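Cyclase (Streptomyces sp. R1128, PDB 3TFZ) is an aromatase/cyclase of the R1128 polyketide pathway, probably guiding the folding, cyclisation and aromatisation of a nascent polyketide chain inside a helix-grip (Bet v1-like) cavity. Local coordinates at residues 76-81 and 92-98; 48-54 and 65-71; 20-24 and 153-157. The contacts are given in a common frame with arbitrary orientation. Numbering follows the deposited sequence.

Contact 1 of 3, residues 76-81 and 92-98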
loop_
_atom_site.group_PDB
_atom_site.type_symbol
_atom_site.label_atom_id
_atom_site.label_comp_id
_atom_site.label_asym_id
_atom_site.label_seq_id
_atom_site.Cartn_x
_atom_site.Cartn_y
_atom_site.Cartn_z
ATOM N N ARG A 76 -16.948 -0.594 5.956
ATOM C CA ARG A 76 -16.017 -1.611 5.371
ATOM C C ARG A 76 -14.603 -1.602 6.006
ATOM O O ARG A 76 -13.569 -1.497 5.288
ATOM C CB ARG A 76 -15.874 -1.576 3.856
ATOM C CG ARG A 76 -17.099 -1.303 3.044
ATOM C CD ARG A 76 -16.656 -1.012 1.560
ATOM N NE ARG A 76 -17.785 -0.733 0.710
ATOM C CZ ARG A 76 -18.678 -1.636 0.343
ATOM N NH1 ARG A 76 -18.576 -2.857 0.785
ATOM N NH2 ARG A 76 -19.654 -1.317 -0.478
ATOM N N VAL A 77 -14.594 -1.793 7.314
ATOM C CA VAL A 77 -13.427 -1.696 8.104
ATOM C C VAL A 77 -13.500 -2.824 9.202
ATOM O O VAL A 77 -14.578 -3.049 9.799
ATOM C CB VAL A 77 -13.405 -0.295 8.827
ATOM C CG1 VAL A 77 -12.426 -0.341 10.035
ATOM C CG2 VAL A 77 -12.983 0.816 7.854
ATOM N N ILE A 78 -12.392 -3.550 9.412
ATOM C CA ILE A 78 -12.273 -4.414 10.564
ATOM C C ILE A 78 -11.128 -3.891 11.363
ATOM O O ILE A 78 -10.016 -3.912 10.852
ATOM C CB ILE A 78 -12.068 -5.895 10.212
ATOM C CG1 ILE A 78 -13.216 -6.448 9.300
ATOM C CG2 ILE A 78 -11.855 -6.725 11.549
ATOM C CD1 ILE A 78 -12.941 -7.819 8.708
ATOM N N ALA A 79 -11.409 -3.307 12.544
ATOM C CA ALA A 79 -10.399 -2.904 13.552
ATOM C C ALA A 79 -10.003 -4.173 14.366
ATOM O O ALA A 79 -10.855 -4.939 14.827
ATOM C CB ALA A 79 -10.973 -1.823 14.532
ATOM N N TYR A 80 -8.700 -4.428 14.475
ATOM C CA TYR A 80 -8.208 -5.563 15.263
ATOM C C TYR A 80 -7.303 -5.040 16.382
ATOM O O TYR A 80 -6.658 -4.038 16.208
ATOM C CB TYR A 80 -7.579 -6.704 14.364
ATOM C CG TYR A 80 -6.249 -6.323 13.771
ATOM C CD1 TYR A 80 -5.080 -6.552 14.479
ATOM C CD2 TYR A 80 -6.153 -5.722 12.457
ATOM C CE1 TYR A 80 -3.844 -6.152 13.965
ATOM C CE2 TYR A 80 -4.998 -5.315 11.994
ATOM C CZ TYR A 80 -3.830 -5.536 12.735
ATOM O OH TYR A 80 -2.652 -5.167 12.208
ATOM N N ARG A 81 -7.291 -5.709 17.552
ATOM C CA ARG A 81 -6.314 -5.448 18.648
ATOM C C ARG A 81 -6.010 -6.864 19.179
ATOM O O ARG A 81 -6.916 -7.657 19.412
ATOM C CB ARG A 81 -6.895 -4.522 19.749
ATOM C CG ARG A 81 -5.942 -3.990 20.869
ATOM C CD ARG A 81 -6.577 -3.360 22.196
ATOM N NE ARG A 81 -5.741 -2.342 22.952
ATOM C CZ ARG A 81 -4.548 -2.519 23.631
ATOM N NH1 ARG A 81 -3.893 -3.704 23.709
ATOM N NH2 ARG A 81 -3.957 -1.468 24.255
ATOM N N MET A 92 -0.001 -4.759 19.309
ATOM C CA MET A 92 -0.301 -5.048 17.909
ATOM C C MET A 92 -1.781 -4.801 17.570
ATOM O O MET A 92 -2.663 -5.577 18.010
ATOM C CB MET A 92 0.058 -6.503 17.516
ATOM C CG MET A 92 -0.192 -6.812 16.000
ATOM S SD MET A 92 1.022 -6.068 14.946
ATOM C CE MET A 92 2.545 -6.867 15.542
ATOM N N SER A 93 -2.028 -3.749 16.758
ATOM C CA SER A 93 -3.344 -3.343 16.369
ATOM C C SER A 93 -3.315 -2.726 14.973
ATOM O O SER A 93 -2.187 -2.625 14.332
ATOM C CB SER A 93 -4.014 -2.550 17.523
ATOM O OG SER A 93 -3.696 -1.191 17.461
ATOM N N GLY A 94 -4.509 -2.471 14.400
ATOM C CA GLY A 94 -4.614 -1.971 13.045
ATOM C C GLY A 94 -6.032 -2.062 12.492
ATOM O O GLY A 94 -7.014 -2.271 13.226
ATOM N N GLU A 95 -6.144 -1.918 11.166
ATOM C CA GLU A 95 -7.386 -2.011 10.449
ATOM C C GLU A 95 -7.219 -2.703 9.133
ATOM O O GLU A 95 -6.224 -2.499 8.483
ATOM C CB GLU A 95 -7.961 -0.558 10.183
ATOM C CG GLU A 95 -8.431 -0.002 11.390
ATOM C CD GLU A 95 -9.149 1.366 11.231
ATOM O OE1 GLU A 95 -9.158 1.984 10.101
ATOM O OE2 GLU A 95 -9.667 1.846 12.282
ATOM N N TRP A 96 -8.250 -3.440 8.710
ATOM C CA TRP A 96 -8.489 -3.714 7.279
ATOM C C TRP A 96 -9.472 -2.673 6.808
ATOM O O TRP A 96 -10.419 -2.444 7.517
ATOM C CB TRP A 96 -9.217 -5.038 7.075
ATOM C CG TRP A 96 -8.431 -6.239 7.378
ATOM C CD1 TRP A 96 -8.472 -6.933 8.528
ATOM C CD2 TRP A 96 -7.494 -6.975 6.492
ATOM N NE1 TRP A 96 -7.624 -8.011 8.457
ATOM C CE2 TRP A 96 -7.070 -8.109 7.206
ATOM C CE3 TRP A 96 -7.051 -6.805 5.159
ATOM C CZ2 TRP A 96 -6.172 -9.097 6.664
ATOM C CZ3 TRP A 96 -6.144 -7.819 4.580
ATOM C CH2 TRP A 96 -5.730 -8.927 5.354
ATOM N N ARG A 97 -9.254 -2.103 5.604
ATOM C CA ARG A 97 -10.132 -1.159 4.976
ATOM C C ARG A 97 -10.245 -1.524 3.471
ATOM O O ARG A 97 -9.258 -1.556 2.783
ATOM C CB ARG A 97 -9.552 0.243 5.067
ATOM C CG ARG A 97 -9.113 0.730 6.520
ATOM C CD ARG A 97 -8.083 1.886 6.384
ATOM N NE ARG A 97 -7.715 2.408 7.698
ATOM C CZ ARG A 97 -6.844 3.378 7.935
ATOM N NH1 ARG A 97 -6.228 3.985 6.941
ATOM N NH2 ARG A 97 -6.608 3.770 9.183
ATOM N N ALA A 98 -11.483 -1.684 2.964
ATOM C CA ALA A 98 -11.828 -2.017 1.615
ATOM C C ALA A 98 -12.533 -0.806 1.010
ATOM O O ALA A 98 -13.547 -0.469 1.486
ATOM C CB ALA A 98 -12.793 -3.190 1.624
#
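This is the antiparallel beta hairpin of strands 77-82 and 89-100, two neighbours in the curved sheet of the helix-grip fold. I78-W96 and Y80-G94 are the hydrogen-bonded pairs: W96 N gives 2.8 Å to I78 O, and Y80 N gives 3.0 Å to G94 O. Past them, A98 N reaches R76 O at 3.1 Å. R76 has left-handed backbone angles and, with V77, faces D72 in a G1 beta bulge on the other side; its guanidinium runs out to a salt bridge with D18.

The two faces differ in character. I78, Y80 and W96 point to the concave side. W96 adopts chi1 m, which sets its CD1 4.1 Å from I78 CB, and the indole also packs against L150 and V153 of the long helix 131-164. On the opposite face V77, in rotamer t, spreads its methyls over the next strand, CG1 3.9 Å from E95 CD and CG2 4.1 Å from R97 CG. On the same face E95 and R97, both m at chi1, close a salt bridge within their strand, R97 NE to E95 OE1 at 2.8 Å. R97 NH1 goes on to Q107 and T12 of the second subunit, so R97 carries the contact to the dimer partner.

Y80 stands out: chi1 p folds its ring across the neighbouring strand, with its OH bonded to T111 O and M92 CG at the ring edge, 4.2 Å from Y80 CE1. G94 N lies over one face of the ring, and an ideal CB on G94 would come 2.6 Å from Y80 OH.

Contact 2 of 3, residues 48-54 and 65-71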
loop_
_atom_site.group_PDB
_atom_site.type_symbol
_atom_site.label_atom_id
_atom_site.label_comp_id
_atom_site.label_asym_id
_atom_site.label_seq_id
_atom_site.Cartn_x
_atom_site.Cartn_y
_atom_site.Cartn_z
ATOM N N GLY A 48 -21.361 -7.610 15.491
ATOM C CA GLY A 48 -20.268 -6.657 15.260
ATOM C C GLY A 48 -18.844 -6.925 15.792
ATOM O O GLY A 48 -17.945 -6.070 15.680
ATOM N N TYR A 49 -18.632 -8.057 16.438
ATOM C CA TYR A 49 -17.342 -8.354 17.034
ATOM C C TYR A 49 -17.093 -9.880 17.025
ATOM O O TYR A 49 -18.048 -10.660 17.103
ATOM C CB TYR A 49 -17.249 -7.726 18.475
ATOM C CG TYR A 49 -17.995 -8.547 19.556
ATOM C CD1 TYR A 49 -19.366 -8.388 19.761
ATOM C CD2 TYR A 49 -17.314 -9.476 20.355
ATOM C CE1 TYR A 49 -20.000 -9.102 20.731
ATOM C CE2 TYR A 49 -17.946 -10.184 21.311
ATOM C CZ TYR A 49 -19.287 -10.015 21.490
ATOM O OH TYR A 49 -19.942 -10.767 22.465
ATOM N N GLN A 50 -15.833 -10.278 16.906
ATOM C CA GLN A 50 -15.335 -11.632 17.055
ATOM C C GLN A 50 -14.033 -11.582 17.894
ATOM O O GLN A 50 -13.153 -10.757 17.636
ATOM C CB GLN A 50 -14.882 -12.199 15.699
ATOM C CG GLN A 50 -15.972 -12.576 14.724
ATOM C CD GLN A 50 -15.504 -12.602 13.317
ATOM O OE1 GLN A 50 -14.376 -12.160 13.053
ATOM N NE2 GLN A 50 -16.354 -13.121 12.372
ATOM N N VAL A 51 -13.920 -12.467 18.897
ATOM C CA VAL A 51 -12.644 -12.684 19.540
ATOM C C VAL A 51 -12.148 -14.050 19.081
ATOM O O VAL A 51 -12.846 -15.096 19.157
ATOM C CB VAL A 51 -12.694 -12.569 21.111
ATOM C CG1 VAL A 51 -11.286 -12.718 21.739
ATOM C CG2 VAL A 51 -13.311 -11.269 21.553
ATOM N N VAL A 52 -10.882 -14.079 18.709
ATOM C CA VAL A 52 -10.440 -15.190 17.877
ATOM C C VAL A 52 -9.026 -15.598 18.263
ATOM O O VAL A 52 -8.111 -14.790 18.334
ATOM C CB VAL A 52 -10.684 -14.863 16.292
ATOM C CG1 VAL A 52 -9.445 -14.537 15.633
ATOM C CG2 VAL A 52 -11.216 -15.990 15.575
ATOM N N ARG A 53 -8.872 -16.882 18.506
ATOM C CA ARG A 53 -7.570 -17.482 18.715
ATOM C C ARG A 53 -6.924 -18.027 17.397
ATOM O O ARG A 53 -7.558 -18.705 16.662
ATOM C CB ARG A 53 -7.720 -18.553 19.767
ATOM C CG ARG A 53 -6.547 -19.403 19.920
ATOM C CD ARG A 53 -5.404 -18.535 19.981
ATOM N NE ARG A 53 -4.350 -19.056 20.862
ATOM C CZ ARG A 53 -4.539 -19.392 22.121
ATOM N NH1 ARG A 53 -5.791 -19.391 22.571
ATOM N NH2 ARG A 53 -3.496 -19.800 22.879
ATOM N N LEU A 54 -5.668 -17.660 17.113
ATOM C CA LEU A 54 -5.018 -17.947 15.815
ATOM C C LEU A 54 -3.689 -18.642 16.010
ATOM O O LEU A 54 -2.879 -18.207 16.765
ATOM C CB LEU A 54 -4.834 -16.649 15.011
ATOM C CG LEU A 54 -6.120 -15.959 14.484
ATOM C CD1 LEU A 54 -6.085 -14.448 14.441
ATOM C CD2 LEU A 54 -6.450 -16.487 13.102
ATOM N N TRP A 65 -1.676 -16.230 18.873
ATOM C CA TRP A 65 -2.200 -15.011 19.436
ATOM C C TRP A 65 -3.714 -14.999 19.394
ATOM O O TRP A 65 -4.376 -15.839 18.753
ATOM C CB TRP A 65 -1.596 -13.725 18.769
ATOM C CG TRP A 65 -1.859 -13.591 17.334
ATOM C CD1 TRP A 65 -3.065 -13.273 16.736
ATOM C CD2 TRP A 65 -0.923 -13.844 16.251
ATOM N NE1 TRP A 65 -2.933 -13.304 15.347
ATOM C CE2 TRP A 65 -1.649 -13.652 15.017
ATOM C CE3 TRP A 65 0.445 -14.209 16.201
ATOM C CZ2 TRP A 65 -1.032 -13.721 13.763
ATOM C CZ3 TRP A 65 1.050 -14.337 14.935
ATOM C CH2 TRP A 65 0.317 -14.083 13.734
ATOM N N THR A 66 -4.252 -14.007 20.095
ATOM C CA THR A 66 -5.673 -13.768 20.261
ATOM C C THR A 66 -5.992 -12.330 19.833
ATOM O O THR A 66 -5.427 -11.449 20.381
ATOM C CB THR A 66 -6.031 -13.938 21.750
ATOM O OG1 THR A 66 -6.106 -15.321 22.021
ATOM C CG2 THR A 66 -7.381 -13.346 22.072
ATOM N N SER A 67 -6.915 -12.124 18.889
ATOM C CA SER A 67 -7.380 -10.767 18.625
ATOM C C SER A 67 -8.820 -10.550 18.759
ATOM O O SER A 67 -9.658 -11.457 18.476
ATOM C CB SER A 67 -7.025 -10.270 17.215
ATOM O OG SER A 67 -7.372 -11.304 16.391
ATOM N N ARG A 68 -9.107 -9.307 19.173
ATOM C CA ARG A 68 -10.463 -8.774 19.150
ATOM C C ARG A 68 -10.633 -8.047 17.842
ATOM O O ARG A 68 -9.895 -7.093 17.554
ATOM C CB ARG A 68 -10.773 -7.900 20.323
ATOM C CG ARG A 68 -12.252 -7.400 20.268
ATOM C CD ARG A 68 -12.593 -6.347 21.373
ATOM N NE ARG A 68 -13.010 -7.122 22.548
ATOM C CZ ARG A 68 -14.283 -7.481 22.769
ATOM N NH1 ARG A 68 -15.249 -7.047 21.927
ATOM N NH2 ARG A 68 -14.602 -8.225 23.842
ATOM N N ARG A 69 -11.539 -8.578 17.002
ATOM C CA ARG A 69 -11.946 -7.925 15.698
ATOM C C ARG A 69 -13.269 -7.222 15.834
ATOM O O ARG A 69 -14.265 -7.868 16.218
ATOM C CB ARG A 69 -12.042 -8.933 14.545
ATOM C CG ARG A 69 -10.650 -9.672 14.306
ATOM C CD ARG A 69 -10.833 -11.087 13.723
ATOM N NE ARG A 69 -11.927 -11.298 12.689
ATOM C CZ ARG A 69 -11.790 -11.096 11.373
ATOM N NH1 ARG A 69 -10.621 -10.670 10.875
ATOM N NH2 ARG A 69 -12.823 -11.332 10.553
ATOM N N ASP A 70 -13.281 -5.917 15.565
ATOM C CA ASP A 70 -14.503 -5.151 15.603
ATOM C C ASP A 70 -14.892 -4.970 14.176
ATOM O O ASP A 70 -14.176 -4.313 13.455
ATOM C CB ASP A 70 -14.291 -3.817 16.315
ATOM C CG ASP A 70 -14.084 -4.015 17.896
ATOM O OD1 ASP A 70 -14.910 -4.771 18.535
ATOM O OD2 ASP A 70 -13.097 -3.455 18.513
ATOM N N LEU A 71 -15.988 -5.575 13.736
ATOM C CA LEU A 71 -16.321 -5.597 12.326
ATOM C C LEU A 71 -17.390 -4.530 12.002
ATOM O O LEU A 71 -18.379 -4.430 12.704
ATOM C CB LEU A 71 -16.839 -7.003 11.901
ATOM C CG LEU A 71 -15.866 -8.246 11.828
ATOM C CD1 LEU A 71 -15.721 -8.914 13.186
ATOM C CD2 LEU A 71 -16.436 -9.236 10.814
#
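Backbone hydrogen bonds come first. Q50-R69, V52-S67 and L54-W65 are the hydrogen-bonded pairs, with R69 N to Q50 O and L54 N to W65 O both at 2.8 Å; L71 N to G48 O, also 2.8 Å, extends the ladder. Among the side chains, the shortest polar link is R69 NE to Q50 OE1 at 2.6 Å, with a weak bond from R69 NH2 to Q50 OE1 at 3.1 Å. Both residues reach further, Q50 NE2 to A25 O and R69 to Y30 and L24 O, so this antiparallel hairpin of strands 49-58 and 61-72 ties the helix-grip sheet to the region around helix 17-25.

Apolar and mixed contacts follow. L54 CD1 sits 3.5 Å from W65 NE1, and V51 CG2 lies over a face of the R68 guanidinium, 4.0 Å from R68 NH2.

As for ligand bonds, S67 OG and W65 NE1 each hydrogen-bond to a 3-cyclohexyl-1-propylsulfonic acid, probably from the crystallisation liquor, which may mark the fold's interior pocket.

Contact 3 of 3, residues 20-24 and 153-157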
loop_
_atom_site.group_PDB
_atom_site.type_symbol
_atom_site.label_atom_id
_atom_site.label_comp_id
_atom_site.label_asym_id
_atom_site.label_seq_id
_atom_site.Cartn_x
_atom_site.Cartn_y
_atom_site.Cartn_z
ATOM N N VAL A 20 -15.262 -8.731 -1.233
ATOM C CA VAL A 20 -14.077 -8.625 -0.424
ATOM C C VAL A 20 -14.440 -8.564 1.050
ATOM O O VAL A 20 -13.742 -9.092 1.848
ATOM C CB VAL A 20 -13.272 -7.397 -0.850
ATOM C CG1 VAL A 20 -12.071 -7.200 0.050
ATOM C CG2 VAL A 20 -12.810 -7.528 -2.323
ATOM N N TRP A 21 -15.507 -7.839 1.400
ATOM C CA TRP A 21 -15.993 -7.783 2.745
ATOM C C TRP A 21 -16.290 -9.231 3.220
ATOM O O TRP A 21 -15.809 -9.628 4.288
ATOM C CB TRP A 21 -17.269 -6.909 2.844
ATOM C CG TRP A 21 -17.800 -7.000 4.280
ATOM C CD1 TRP A 21 -18.925 -7.658 4.730
ATOM C CD2 TRP A 21 -17.137 -6.478 5.438
ATOM N NE1 TRP A 21 -19.000 -7.549 6.116
ATOM C CE2 TRP A 21 -17.882 -6.879 6.569
ATOM C CE3 TRP A 21 -15.958 -5.693 5.621
ATOM C CZ2 TRP A 21 -17.500 -6.513 7.884
ATOM C CZ3 TRP A 21 -15.602 -5.340 6.856
ATOM C CH2 TRP A 21 -16.399 -5.708 7.991
ATOM N N GLU A 22 -17.097 -9.990 2.440
ATOM C CA GLU A 22 -17.437 -11.338 2.783
ATOM C C GLU A 22 -16.242 -12.233 3.110
ATOM O O GLU A 22 -16.358 -13.034 4.005
ATOM C CB GLU A 22 -18.312 -12.002 1.726
ATOM C CG GLU A 22 -19.736 -11.380 1.637
ATOM C CD GLU A 22 -20.530 -11.983 0.515
ATOM O OE1 GLU A 22 -20.121 -13.115 0.095
ATOM O OE2 GLU A 22 -21.547 -11.345 0.057
ATOM N N VAL A 23 -15.137 -12.129 2.354
ATOM C CA VAL A 23 -13.943 -12.888 2.597
ATOM C C VAL A 23 -13.258 -12.382 3.947
ATOM O O VAL A 23 -12.843 -13.195 4.804
ATOM C CB VAL A 23 -13.003 -12.757 1.370
ATOM C CG1 VAL A 23 -11.566 -13.245 1.601
ATOM C CG2 VAL A 23 -13.635 -13.424 0.098
ATOM N N LEU A 24 -13.156 -11.063 4.138
ATOM C CA LEU A 24 -12.598 -10.554 5.341
ATOM C C LEU A 24 -13.381 -10.971 6.565
ATOM O O LEU A 24 -12.729 -11.367 7.517
ATOM C CB LEU A 24 -12.470 -8.972 5.327
ATOM C CG LEU A 24 -11.535 -8.330 4.287
ATOM C CD1 LEU A 24 -11.727 -6.871 4.282
ATOM C CD2 LEU A 24 -10.126 -8.715 4.602
ATOM N N VAL A 153 -6.075 -12.560 0.551
ATOM C CA VAL A 153 -7.428 -12.051 0.483
ATOM C C VAL A 153 -7.826 -11.778 -0.992
ATOM O O VAL A 153 -8.935 -12.089 -1.411
ATOM C CB VAL A 153 -7.672 -10.813 1.387
ATOM C CG1 VAL A 153 -9.128 -10.272 1.154
ATOM C CG2 VAL A 153 -7.515 -11.151 2.811
ATOM N N LEU A 154 -6.903 -11.165 -1.745
ATOM C CA LEU A 154 -7.077 -10.854 -3.145
ATOM C C LEU A 154 -7.272 -12.102 -3.982
ATOM O O LEU A 154 -8.236 -12.136 -4.750
ATOM C CB LEU A 154 -5.877 -10.018 -3.612
ATOM C CG LEU A 154 -5.100 -9.863 -4.950
ATOM C CD1 LEU A 154 -5.192 -10.931 -6.143
ATOM C CD2 LEU A 154 -4.861 -8.431 -5.410
ATOM N N GLY A 155 -6.381 -13.134 -3.813
ATOM C CA GLY A 155 -6.454 -14.419 -4.522
ATOM C C GLY A 155 -7.853 -15.033 -4.281
ATOM O O GLY A 155 -8.517 -15.487 -5.211
ATOM N N GLU A 156 -8.291 -15.000 -3.042
ATOM C CA GLU A 156 -9.558 -15.587 -2.636
ATOM C C GLU A 156 -10.792 -14.876 -3.179
ATOM O O GLU A 156 -11.788 -15.520 -3.576
ATOM C CB GLU A 156 -9.634 -15.673 -1.114
ATOM C CG GLU A 156 -10.953 -16.272 -0.608
ATOM C CD GLU A 156 -11.239 -17.702 -1.048
ATOM O OE1 GLU A 156 -10.342 -18.434 -1.526
ATOM O OE2 GLU A 156 -12.408 -18.132 -0.899
ATOM N N ALA A 157 -10.775 -13.548 -3.158
ATOM C CA ALA A 157 -11.912 -12.804 -3.679
ATOM C C ALA A 157 -12.011 -13.011 -5.199
ATOM O O ALA A 157 -13.118 -13.141 -5.772
ATOM C CB ALA A 157 -11.829 -11.229 -3.281
#
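Look at how V23 fits: its CA-to-CB bond points toward segment 153-157, and the side chain drops into a shallow hollow made by V153, E156 and A157, the i, i+3 and i+4 positions of one helical face. V23 CG1 lies 3.9 Å from V153 CG1 and 3.8 Å from E156 CG, while V23 CG2 comes within 4.2 Å of A157 CA. The fit is reciprocal. V153 CG1 projects back between V20, V23 and L24, 3.9 Å from L24 CD2 and 4.4 Å from V20 CG1. The small A157 lets the backbones draw together, V20 CA to A157 CA at 5.7 Å, and V20 CG2 rests 3.9 Å from A157 CB.

The segment axes approach to 9.6 Å at 120°, where the short helix 17-25 meets the long C-terminal helix of the helix-grip fold. The sheet closes in from the side, with L108 against V20, L24 and V153. W21 turns away to pack on I78 and P73.

E156 contributes its aliphatic part here; its carboxylate goes to R159 and R160 in its own helix. Contact between the segments is thus all hydrocarbon, implying that shape and exclusion of water, not directed bonds, hold these two segments together.

Contacts 1 and 2 are successive hairpins of one sheet, sewn side by side where strands 61-72 and 77-82 pair: A79 O meets D70 N at 2.7 Å and R81 O meets R68 N at 2.8 Å, both probable hydrogen bonds. Both contacts are partly buried, held by backbone ladders, with one face inward and the other more open. Contact 3 differs: it is fully buried, apolar, and joins helices far apart in sequence, enclosing both hairpins within its chain loop. Helix 17-25 nonetheless touches each of them: by packing alone on I78 of contact 1, but by a polar tie to contact 2, where the L24 carbonyl takes R69, although contact 3 has no polar bond between its own segments.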